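Local coordinates for uncharacterized protein Atu1656/AGR_C_3050 (Agrobacterium tumefaciens, PDB 2OJH) that is of unknown function but belongs to the TolB family and folds as a six-bladed beta-propeller, at residues R21-F27 against F286-F292; A46-P51 against N275-P281. One frame throughout, in Å; residues are numbered along the deposited sequence.

Overall arrangement
Both contacts join residues near the start of the chain to residues near its end: contact 1 closes the propeller ring, and contact 2 packs the closing blade on its neighbour. Contact 1 lies farther out, its centre about 14 Å from the centre of the chain; there strand 22-28 is built into one blade between strands 33-40 and 285-291. Contact 2 lies about 8 Å from that centre, where strand 45-49 of the next blade runs beside the loop that precedes strand 285-291. The two centres are about 12 Å apart, yet the contacts touch: Asn-278 ND2 probably donates a hydrogen bond to Ala-287 O over 2.8 Å, and Pro-47 CG packs 3.6 Å from Tyr-288 N.

Contact 1 of 2, residues R21-F27 against F286-F292; sequences RSSIEIF and FAYVRYF
The Tyr-288 ring carries Glu-25 CB over one face, 3.8 Å from its centroid, and has Phe-27 N and Phe-286 O in plane at its edge. Phe-27 CB lies over a face of the Phe-286 ring, while the two phenyl rings meet obliquely, 42° apart. The side chains of Glu-25, Phe-27, Phe-286 and Tyr-288 share one face of an antiparallel sheet in which strand 22-28, from the start of the chain, pairs with strand 285-291, from its end: the Velcro closure of a beta-propeller. Backbone bonds in both directions join Ser-23 with Arg-290, Glu-25 with Tyr-288 and Phe-27 with Phe-286. On the other face Ser-22 CB meets Val-289 CG1, and Ile-24, Ala-287 and Val-289 pack on strand 55-60. Arg-21 NH1 bonds to Phe-292 O, while NH2 forms a salt bridge with Asp-246. The buried Glu-25 carboxylate is held by Ser-23 and Arg-290, with Tyr-288 OH also close to OE1. Ser-23 OG, swung away from its backbone N (chi1 -174°), donates to the anti lone pair of Glu-25 OE2 at 2.6 Å. In the salt bridge Arg-290 NE, 2.9 Å from Glu-25 OE1 on its syn side, stands 22° out of the carboxylate plane; OE1 lies in the guanidinium plane.

Contact 2 of 2, residues A46-P51 against N275-P281; sequences APNWSP and NSPNWSP
Trp-49 lays its indole against Ser-280 and Pro-281. Ser-280 CB stands over the centre of the Trp-49 six-membered ring, 3.5 Å from its centroid and only 4° off the normal, and Pro-281 CD sits above the five-membered ring, the proline crossing the indole at about a right angle; both are CH-pi contacts. With CG anti to the backbone N (chi1 -159°), the indole lies along Ser-280, Asn-278 O comes to its edge in plane, and NE1 bonds to Gly-53 O. Farther along, Pro-281 CG packs on Pro-51 O.

Asn-48 reaches across with its amide. Asn-48 ND2 donates to Pro-277 O over 3.1 Å in an almost straight bond (176°), the acceptor lying in the amide plane, while OD1 bonds to His-90 ND1. The same Pro-277 O is approached by Asn-48 CA at 3.4 Å.

Where the backbones do not bond directly, waters span the gap. Water 1 donates to Pro-47 O and Ser-276 O. Water 2 accepts from Trp-49 N at 2.8 Å and has Pro-277 O and Trp-279 O within reach, among more acceptors than it has protons. Water 3 donates to Trp-49 O and, at 3.2 Å, to Trp-279 O. The segments run nearly parallel and repeat the sequence Pro-Asn-Trp-Ser-Pro. They form an interface between neighbouring beta-propeller blades near the centre of the chain: the blade closed by both chain ends and the one following it in sequence, which begins with strand 45-49.

Contact 1 of 2, residues R21-F27 against F286-F292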
loop_
_atom_site.group_PDB
_atom_site.type_symbol
_atom_site.label_atom_id
_atom_site.label_comp_id
_atom_site.label_asym_id
_atom_site.label_seq_id
_atom_site.Cartn_x
_atom_site.Cartn_y
_atom_site.Cartn_z
ATOM N N ARG A 21 -1.417 12.033 17.546
ATOM C CA ARG A 21 -0.412 11.083 17.074
ATOM C C ARG A 21 -0.450 10.876 15.571
ATOM O O ARG A 21 0.598 10.745 14.947
ATOM C CB ARG A 21 -0.590 9.720 17.765
ATOM C CG ARG A 21 0.384 8.651 17.295
ATOM C CD ARG A 21 1.803 8.910 17.776
ATOM N NE ARG A 21 2.609 7.696 17.641
ATOM C CZ ARG A 21 3.700 7.587 16.890
ATOM N NH1 ARG A 21 4.152 8.638 16.210
ATOM N NH2 ARG A 21 4.345 6.415 16.834
ATOM N N SER A 22 -1.658 10.793 15.005
ATOM C CA SER A 22 -1.831 10.592 13.580
ATOM C C SER A 22 -2.683 11.717 13.015
ATOM O O SER A 22 -3.633 12.158 13.664
ATOM C CB SER A 22 -2.546 9.263 13.264
ATOM O OG SER A 22 -2.025 8.178 14.015
ATOM N N SER A 23 -2.315 12.147 11.803
ATOM C CA SER A 23 -3.056 13.117 11.001
ATOM C C SER A 23 -3.308 12.477 9.643
ATOM O O SER A 23 -2.386 12.282 8.850
ATOM C CB SER A 23 -2.251 14.411 10.839
ATOM O OG SER A 23 -3.009 15.416 10.177
ATOM N N ILE A 24 -4.561 12.099 9.412
ATOM C CA ILE A 24 -4.980 11.523 8.144
ATOM C C ILE A 24 -5.216 12.708 7.179
ATOM O O ILE A 24 -6.024 13.608 7.456
ATOM C CB ILE A 24 -6.255 10.619 8.299
ATOM C CG1 ILE A 24 -5.995 9.403 9.223
ATOM C CG2 ILE A 24 -6.642 10.042 6.945
ATOM C CD1 ILE A 24 -5.821 9.687 10.664
ATOM N N GLU A 25 -4.469 12.713 6.082
ATOM C CA GLU A 25 -4.404 13.870 5.189
ATOM C C GLU A 25 -4.548 13.490 3.718
ATOM O O GLU A 25 -4.331 12.346 3.350
ATOM C CB GLU A 25 -3.087 14.597 5.434
ATOM C CG GLU A 25 -2.991 15.192 6.851
ATOM C CD GLU A 25 -1.683 15.917 7.144
ATOM O OE1 GLU A 25 -0.864 16.101 6.228
ATOM O OE2 GLU A 25 -1.482 16.315 8.321
ATOM N N ILE A 26 -4.889 14.462 2.871
ATOM C CA ILE A 26 -4.989 14.238 1.432
ATOM C C ILE A 26 -4.195 15.317 0.737
ATOM O O ILE A 26 -4.204 16.462 1.185
ATOM C CB ILE A 26 -6.459 14.344 1.014
ATOM C CG1 ILE A 26 -7.215 13.088 1.472
ATOM C CG2 ILE A 26 -6.575 14.609 -0.488
ATOM C CD1 ILE A 26 -8.758 13.317 1.470
ATOM N N PHE A 27 -3.454 14.950 -0.307
ATOM C CA PHE A 27 -2.692 15.922 -1.076
ATOM C C PHE A 27 -3.183 15.804 -2.512
ATOM O O PHE A 27 -3.312 14.687 -3.063
ATOM C CB PHE A 27 -1.214 15.600 -1.015
ATOM C CG PHE A 27 -0.326 16.611 -1.695
ATOM C CD1 PHE A 27 0.030 17.774 -1.051
ATOM C CD2 PHE A 27 0.186 16.362 -2.976
ATOM C CE1 PHE A 27 0.866 18.735 -1.680
ATOM C CE2 PHE A 27 1.008 17.270 -3.603
ATOM C CZ PHE A 27 1.365 18.472 -2.952
ATOM N N PHE A 286 -4.000 11.864 -3.395
ATOM C CA PHE A 286 -3.774 10.639 -2.626
ATOM C C PHE A 286 -3.916 10.884 -1.117
ATOM O O PHE A 286 -3.681 12.013 -0.637
ATOM C CB PHE A 286 -2.408 10.031 -3.000
ATOM C CG PHE A 286 -1.248 10.915 -2.669
ATOM C CD1 PHE A 286 -0.743 10.911 -1.384
ATOM C CD2 PHE A 286 -0.645 11.721 -3.648
ATOM C CE1 PHE A 286 0.315 11.714 -1.030
ATOM C CE2 PHE A 286 0.442 12.541 -3.315
ATOM C CZ PHE A 286 0.927 12.542 -2.016
ATOM N N ALA A 287 -4.293 9.831 -0.370
ATOM C CA ALA A 287 -4.378 9.869 1.081
ATOM C C ALA A 287 -3.064 9.344 1.691
ATOM O O ALA A 287 -2.378 8.515 1.081
ATOM C CB ALA A 287 -5.604 9.020 1.576
ATOM N N TYR A 288 -2.717 9.865 2.867
ATOM C CA TYR A 288 -1.492 9.493 3.588
ATOM C C TYR A 288 -1.649 9.851 5.079
ATOM O O TYR A 288 -2.578 10.587 5.455
ATOM C CB TYR A 288 -0.256 10.175 2.961
ATOM C CG TYR A 288 -0.266 11.678 3.115
ATOM C CD1 TYR A 288 -1.023 12.484 2.252
ATOM C CD2 TYR A 288 0.464 12.301 4.148
ATOM C CE1 TYR A 288 -1.066 13.881 2.423
ATOM C CE2 TYR A 288 0.424 13.682 4.325
ATOM C CZ TYR A 288 -0.325 14.460 3.444
ATOM O OH TYR A 288 -0.390 15.804 3.624
ATOM N N VAL A 289 -0.772 9.320 5.935
ATOM C CA VAL A 289 -0.788 9.673 7.354
ATOM C C VAL A 289 0.522 10.326 7.701
ATOM O O VAL A 289 1.574 9.769 7.426
ATOM C CB VAL A 289 -1.001 8.460 8.298
ATOM C CG1 VAL A 289 -1.323 8.928 9.749
ATOM C CG2 VAL A 289 -2.138 7.544 7.770
ATOM N N ARG A 290 0.430 11.504 8.308
ATOM C CA ARG A 290 1.564 12.212 8.868
ATOM C C ARG A 290 1.506 11.901 10.369
ATOM O O ARG A 290 0.425 11.833 10.954
ATOM C CB ARG A 290 1.387 13.723 8.593
ATOM C CG ARG A 290 2.338 14.682 9.313
ATOM C CD ARG A 290 1.853 16.162 9.159
ATOM N NE ARG A 290 1.627 16.472 7.751
ATOM C CZ ARG A 290 2.567 16.899 6.916
ATOM N NH1 ARG A 290 3.809 17.114 7.349
ATOM N NH2 ARG A 290 2.264 17.132 5.641
ATOM N N TYR A 291 2.665 11.718 10.988
ATOM C CA TYR A 291 2.693 11.417 12.409
ATOM C C TYR A 291 3.325 12.544 13.191
ATOM O O TYR A 291 3.935 13.440 12.619
ATOM C CB TYR A 291 3.398 10.080 12.681
ATOM C CG TYR A 291 2.679 8.933 12.038
ATOM C CD1 TYR A 291 1.568 8.363 12.655
ATOM C CD2 TYR A 291 3.065 8.470 10.785
ATOM C CE1 TYR A 291 0.868 7.331 12.058
ATOM C CE2 TYR A 291 2.375 7.432 10.160
ATOM C CZ TYR A 291 1.285 6.873 10.814
ATOM O OH TYR A 291 0.585 5.863 10.243
ATOM N N PHE A 292 3.146 12.504 14.504
ATOM C CA PHE A 292 3.792 13.464 15.409
ATOM C C PHE A 292 4.592 12.650 16.419
ATOM O O PHE A 292 4.132 11.586 16.846
ATOM C CB PHE A 292 2.728 14.312 16.110
ATOM C CG PHE A 292 1.767 14.967 15.160
ATOM C CD1 PHE A 292 2.149 16.096 14.428
ATOM C CD2 PHE A 292 0.497 14.450 14.972
ATOM C CE1 PHE A 292 1.269 16.693 13.512
ATOM C CE2 PHE A 292 -0.395 15.054 14.070
ATOM C CZ PHE A 292 -0.001 16.167 13.339
#

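Contact 2 of 2, residues A46-P51 against N275-P281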
loop_
_atom_site.group_PDB
_atom_site.type_symbol
_atom_site.label_atom_id
_atom_site.label_comp_id
_atom_site.label_asym_id
_atom_site.label_seq_id
_atom_site.Cartn_x
_atom_site.Cartn_y
_atom_site.Cartn_z
ATOM N N ALA A 46 -1.928 3.728 6.918
ATOM C CA ALA A 46 -2.080 3.082 5.584
ATOM C C ALA A 46 -3.452 3.196 4.902
ATOM O O ALA A 46 -4.166 2.190 4.668
ATOM C CB ALA A 46 -1.600 1.589 5.654
ATOM N N PRO A 47 -3.843 4.438 4.560
ATOM C CA PRO A 47 -5.175 4.622 3.971
ATOM C C PRO A 47 -5.295 4.079 2.526
ATOM O O PRO A 47 -4.372 4.263 1.708
ATOM C CB PRO A 47 -5.343 6.153 3.997
ATOM C CG PRO A 47 -3.939 6.689 3.898
ATOM C CD PRO A 47 -3.105 5.709 4.701
ATOM N N ASN A 48 -6.414 3.400 2.255
ATOM C CA ASN A 48 -6.945 3.210 0.895
ATOM C C ASN A 48 -8.054 4.236 0.662
ATOM O O ASN A 48 -8.643 4.759 1.611
ATOM C CB ASN A 48 -7.676 1.850 0.743
ATOM C CG ASN A 48 -6.829 0.653 1.100
ATOM O OD1 ASN A 48 -7.234 -0.158 1.924
ATOM N ND2 ASN A 48 -5.651 0.524 0.490
ATOM N N TRP A 49 -8.373 4.487 -0.608
ATOM C CA TRP A 49 -9.439 5.404 -0.953
ATOM C C TRP A 49 -10.465 4.629 -1.729
ATOM O O TRP A 49 -10.117 3.991 -2.726
ATOM C CB TRP A 49 -8.867 6.524 -1.822
ATOM C CG TRP A 49 -9.687 7.806 -1.877
ATOM C CD1 TRP A 49 -11.059 7.938 -2.033
ATOM C CD2 TRP A 49 -9.158 9.139 -1.828
ATOM N NE1 TRP A 49 -11.396 9.283 -2.093
ATOM C CE2 TRP A 49 -10.246 10.034 -1.973
ATOM C CE3 TRP A 49 -7.851 9.663 -1.709
ATOM C CZ2 TRP A 49 -10.073 11.436 -1.966
ATOM C CZ3 TRP A 49 -7.685 11.048 -1.696
ATOM C CH2 TRP A 49 -8.791 11.917 -1.832
ATOM N N SER A 50 -11.713 4.678 -1.284
ATOM C CA SER A 50 -12.781 3.907 -1.894
ATOM C C SER A 50 -12.990 4.278 -3.363
ATOM O O SER A 50 -12.817 5.437 -3.745
ATOM C CB SER A 50 -14.070 4.068 -1.102
ATOM O OG SER A 50 -14.734 5.284 -1.371
ATOM N N PRO A 51 -13.327 3.281 -4.206
ATOM C CA PRO A 51 -13.492 3.558 -5.631
ATOM C C PRO A 51 -14.636 4.488 -5.962
ATOM O O PRO A 51 -14.616 5.080 -7.030
ATOM C CB PRO A 51 -13.728 2.168 -6.249
ATOM C CG PRO A 51 -13.300 1.218 -5.262
ATOM C CD PRO A 51 -13.480 1.848 -3.915
ATOM N N ASN A 275 1.322 2.557 3.288
ATOM C CA ASN A 275 1.760 1.201 2.884
ATOM C C ASN A 275 0.973 0.665 1.712
ATOM O O ASN A 275 1.516 -0.057 0.860
ATOM C CB ASN A 275 1.671 0.177 4.030
ATOM C CG ASN A 275 2.537 0.540 5.165
ATOM O OD1 ASN A 275 2.181 1.415 5.958
ATOM N ND2 ASN A 275 3.707 -0.096 5.252
ATOM N N SER A 276 -0.313 0.985 1.691
ATOM C CA SER A 276 -1.251 0.360 0.771
ATOM C C SER A 276 -1.716 1.349 -0.324
ATOM O O SER A 276 -1.523 2.570 -0.173
ATOM C CB SER A 276 -2.450 -0.158 1.549
ATOM O OG SER A 276 -2.080 -1.308 2.293
ATOM N N PRO A 277 -2.308 0.837 -1.424
ATOM C CA PRO A 277 -2.704 1.717 -2.537
ATOM C C PRO A 277 -3.563 2.883 -2.070
ATOM O O PRO A 277 -4.634 2.669 -1.480
ATOM C CB PRO A 277 -3.458 0.797 -3.482
ATOM C CG PRO A 277 -2.939 -0.581 -3.207
ATOM C CD PRO A 277 -2.588 -0.588 -1.715
ATOM N N ASN A 278 -3.071 4.114 -2.266
ATOM C CA ASN A 278 -3.712 5.283 -1.611
ATOM C C ASN A 278 -4.360 6.396 -2.491
ATOM O O ASN A 278 -4.671 7.485 -1.995
ATOM C CB ASN A 278 -2.681 5.915 -0.696
ATOM C CG ASN A 278 -1.462 6.359 -1.448
ATOM O OD1 ASN A 278 -1.142 5.803 -2.507
ATOM N ND2 ASN A 278 -0.796 7.385 -0.942
ATOM N N TRP A 279 -4.548 6.144 -3.788
ATOM C CA TRP A 279 -4.989 7.200 -4.703
ATOM C C TRP A 279 -6.489 7.267 -4.687
ATOM O O TRP A 279 -7.182 6.220 -4.638
ATOM C CB TRP A 279 -4.526 6.911 -6.146
ATOM C CG TRP A 279 -3.052 7.172 -6.400
ATOM C CD1 TRP A 279 -2.020 6.284 -6.316
ATOM C CD2 TRP A 279 -2.475 8.432 -6.746
ATOM N NE1 TRP A 279 -0.818 6.921 -6.611
ATOM C CE2 TRP A 279 -1.087 8.237 -6.903
ATOM C CE3 TRP A 279 -3.011 9.705 -6.984
ATOM C CZ2 TRP A 279 -0.225 9.290 -7.238
ATOM C CZ3 TRP A 279 -2.157 10.744 -7.336
ATOM C CH2 TRP A 279 -0.790 10.532 -7.448
ATOM N N SER A 280 -7.002 8.491 -4.751
ATOM C CA SER A 280 -8.392 8.731 -5.152
ATOM C C SER A 280 -8.638 8.091 -6.524
ATOM O O SER A 280 -7.720 8.015 -7.360
ATOM C CB SER A 280 -8.601 10.237 -5.270
ATOM O OG SER A 280 -9.850 10.504 -5.853
ATOM N N PRO A 281 -9.880 7.647 -6.781
ATOM C CA PRO A 281 -10.166 7.052 -8.082
ATOM C C PRO A 281 -9.968 8.042 -9.227
ATOM O O PRO A 281 -9.754 7.613 -10.357
ATOM C CB PRO A 281 -11.636 6.631 -7.964
ATOM C CG PRO A 281 -12.194 7.449 -6.885
ATOM C CD PRO A 281 -11.072 7.677 -5.911
HETATM O O HOH W 1 -1.739 3.554 2.229
HETATM O O HOH W 2 -6.903 3.808 -2.896
HETATM O O HOH W 3 -9.664 4.393 -5.451
#